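Local structure of glutathione S-transferase domain (Xanthobacter autotrophicus, 4HZ2) at residues A58-A63 / G72-V77. The protein binds glutathione and probably acts as a glutathione transferase, joining the thiol of glutathione to substrates. Sequence-based numbering, arbitrary orientation.
With GSH (glutathione), chain F.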
loop_
_atom_site.group_PDB
_atom_site.type_symbol
_atom_site.label_atom_id
_atom_site.label_comp_id
_atom_site.label_asym_id
_atom_site.label_seq_id
_atom_site.Cartn_x
_atom_site.Cartn_y
_atom_site.Cartn_z
ATOM N N ALA B 58 16.251 10.024 -18.019
ATOM C CA ALA B 58 15.559 11.059 -18.793
ATOM C C ALA B 58 14.115 11.266 -18.301
ATOM O O ALA B 58 13.380 12.090 -18.835
ATOM C CB ALA B 58 15.590 10.739 -20.289
ATOM N N GLY B 59 13.718 10.529 -17.268
ATOM C CA GLY B 59 12.348 10.623 -16.768
ATOM C C GLY B 59 12.246 10.501 -15.264
ATOM O O GLY B 59 12.580 11.437 -14.541
ATOM N N THR B 60 11.788 9.339 -14.800
ATOM C CA THR B 60 11.566 9.080 -13.377
ATOM C C THR B 60 12.818 9.247 -12.509
ATOM O O THR B 60 12.705 9.485 -11.305
ATOM C CB THR B 60 11.043 7.653 -13.142
ATOM O OG1 THR B 60 11.927 6.712 -13.766
ATOM C CG2 THR B 60 9.613 7.476 -13.697
ATOM N N ARG B 61 14.006 9.108 -13.090
ATOM C CA ARG B 61 15.233 9.325 -12.314
ATOM C C ARG B 61 15.932 10.639 -12.665
ATOM O O ARG B 61 17.089 10.843 -12.281
ATOM C CB ARG B 61 16.213 8.154 -12.467
ATOM C CG ARG B 61 15.627 6.778 -12.168
ATOM C CD ARG B 61 14.991 6.676 -10.782
ATOM N NE ARG B 61 15.841 7.178 -9.699
ATOM C CZ ARG B 61 15.538 7.104 -8.404
ATOM N NH1 ARG B 61 14.400 6.531 -8.009
ATOM N NH2 ARG B 61 16.372 7.598 -7.496
ATOM N N SER B 62 15.245 11.528 -13.383
ATOM C CA SER B 62 15.842 12.827 -13.720
ATOM C C SER B 62 15.756 13.778 -12.528
ATOM O O SER B 62 14.879 13.632 -11.663
ATOM C CB SER B 62 15.158 13.460 -14.937
ATOM O OG SER B 62 13.818 13.850 -14.633
ATOM N N ALA B 63 16.675 14.739 -12.486
ATOM C CA ALA B 63 16.687 15.788 -11.452
ATOM C C ALA B 63 15.309 16.455 -11.310
ATOM O O ALA B 63 14.737 16.502 -10.215
ATOM C CB ALA B 63 17.776 16.831 -11.741
ATOM N N GLY B 72 10.521 8.872 -7.072
ATOM C CA GLY B 72 10.912 8.579 -8.449
ATOM C C GLY B 72 9.954 7.663 -9.198
ATOM O O GLY B 72 10.381 6.872 -10.047
ATOM N N LYS B 73 8.659 7.758 -8.896
ATOM C CA LYS B 73 7.660 6.926 -9.557
ATOM C C LYS B 73 6.542 7.768 -10.157
ATOM O O LYS B 73 6.192 8.819 -9.617
ATOM C CB LYS B 73 7.065 5.959 -8.550
ATOM C CG LYS B 73 8.034 4.878 -8.069
ATOM C CD LYS B 73 7.325 3.941 -7.103
ATOM C CE LYS B 73 8.302 3.009 -6.397
ATOM N NZ LYS B 73 9.098 2.183 -7.343
ATOM N N VAL B 74 5.970 7.295 -11.259
ATOM C CA VAL B 74 4.722 7.841 -11.767
ATOM C C VAL B 74 3.544 6.955 -11.302
ATOM O O VAL B 74 3.722 5.757 -11.013
ATOM C CB VAL B 74 4.734 7.979 -13.311
ATOM C CG1 VAL B 74 5.753 9.023 -13.756
ATOM C CG2 VAL B 74 5.016 6.642 -13.983
ATOM N N PRO B 75 2.321 7.517 -11.242
ATOM C CA PRO B 75 1.900 8.860 -11.643
ATOM C C PRO B 75 2.247 9.937 -10.641
ATOM O O PRO B 75 2.324 9.691 -9.432
ATOM C CB PRO B 75 0.375 8.738 -11.719
ATOM C CG PRO B 75 0.047 7.644 -10.716
ATOM C CD PRO B 75 1.163 6.652 -10.915
ATOM N N VAL B 76 2.430 11.145 -11.164
ATOM C CA VAL B 76 2.489 12.337 -10.352
ATOM C C VAL B 76 1.483 13.278 -10.996
ATOM O O VAL B 76 1.431 13.402 -12.218
ATOM C CB VAL B 76 3.907 12.961 -10.349
ATOM C CG1 VAL B 76 3.859 14.358 -9.789
ATOM C CG2 VAL B 76 4.874 12.097 -9.544
ATOM N N VAL B 77 0.636 13.879 -10.182
ATOM C CA VAL B 77 -0.308 14.881 -10.661
ATOM C C VAL B 77 0.150 16.247 -10.134
ATOM O O VAL B 77 0.341 16.417 -8.935
ATOM C CB VAL B 77 -1.736 14.574 -10.176
ATOM C CG1 VAL B 77 -2.705 15.707 -10.542
ATOM C CG2 VAL B 77 -2.204 13.217 -10.721
HETATM N N1 GSH F . 3.001 2.839 -5.065
HETATM C CA1 GSH F . 3.135 3.499 -6.412
HETATM C C1 GSH F . 1.791 3.957 -6.933
HETATM O O11 GSH F . 1.712 5.077 -7.510
HETATM O O12 GSH F . 0.784 3.189 -6.790
HETATM C CB1 GSH F . 3.775 2.571 -7.440
HETATM C CG1 GSH F . 3.881 3.312 -8.757
HETATM C CD1 GSH F . 4.852 2.649 -9.708
HETATM O OE1 GSH F . 5.312 1.533 -9.455
HETATM N N2 GSH F . 5.142 3.351 -10.820
HETATM C CA2 GSH F . 6.018 2.807 -11.858
HETATM C C2 GSH F . 7.275 3.626 -11.980
HETATM O O2 GSH F . 7.227 4.872 -11.921
HETATM C CB2 GSH F . 5.208 2.609 -13.171
HETATM S SG2 GSH F . 3.620 1.675 -13.013
HETATM N N3 GSH F . 8.430 2.970 -12.146
HETATM C CA3 GSH F . 9.659 3.371 -11.465
HETATM C C3 GSH F . 10.757 3.886 -12.372
HETATM O O31 GSH F . 11.781 4.384 -11.845
HETATM O O32 GSH F . 10.607 3.796 -13.610
HETATM O O HOH W 1 12.501 5.478 -9.586
#
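Two loops of the thioredoxin-like N-terminal domain form one part of the glutathione site, where T60 packs on G72 and V74 beside the tripeptide. CB of T60 rests on O of G72 at 3.3 Å, and its methyl CG2 meets CG1 of V74 at 4.2 Å. A chi1 of 54° sets OG1 of T60 between its own backbone N and carbonyl carbon, facing the glycyl carboxylate of glutathione; OG1 makes weak contacts with O31 and O32 there and is also hydrogen-bonded to the backbone N of G56. Without OG1 and CG2, as with an alanine at T60, the glycyl carboxylate would probably lose its hydroxyl neighbour and a gap would open beside V74. R61, its chain bent at chi2 and chi3, brings NH1 to a water lying in the guanidinium plane at 2.7 Å; the same water donates to O of G72 and to O31 of glutathione, so it ties both loops to the ligand. G72 has a positive phi of 73°, and a side chain on it would run into NH1 of R61. Beyond it, V74 binds the cysteinyl part of glutathione in the manner of an added strand: its N donates to O2 at 2.8 Å, and its O accepts from N2 at 2.8 Å, nearly straight at 168°. The cis peptide bond before P75 is the hallmark cis-proline of the fold. From P75, which packs against helices 32-43 and 88-96, the chain enters strand 76-78, antiparallel to strand 24-27, while S62 of 58-63 N-caps helix 63-68, whose F65 touches V74.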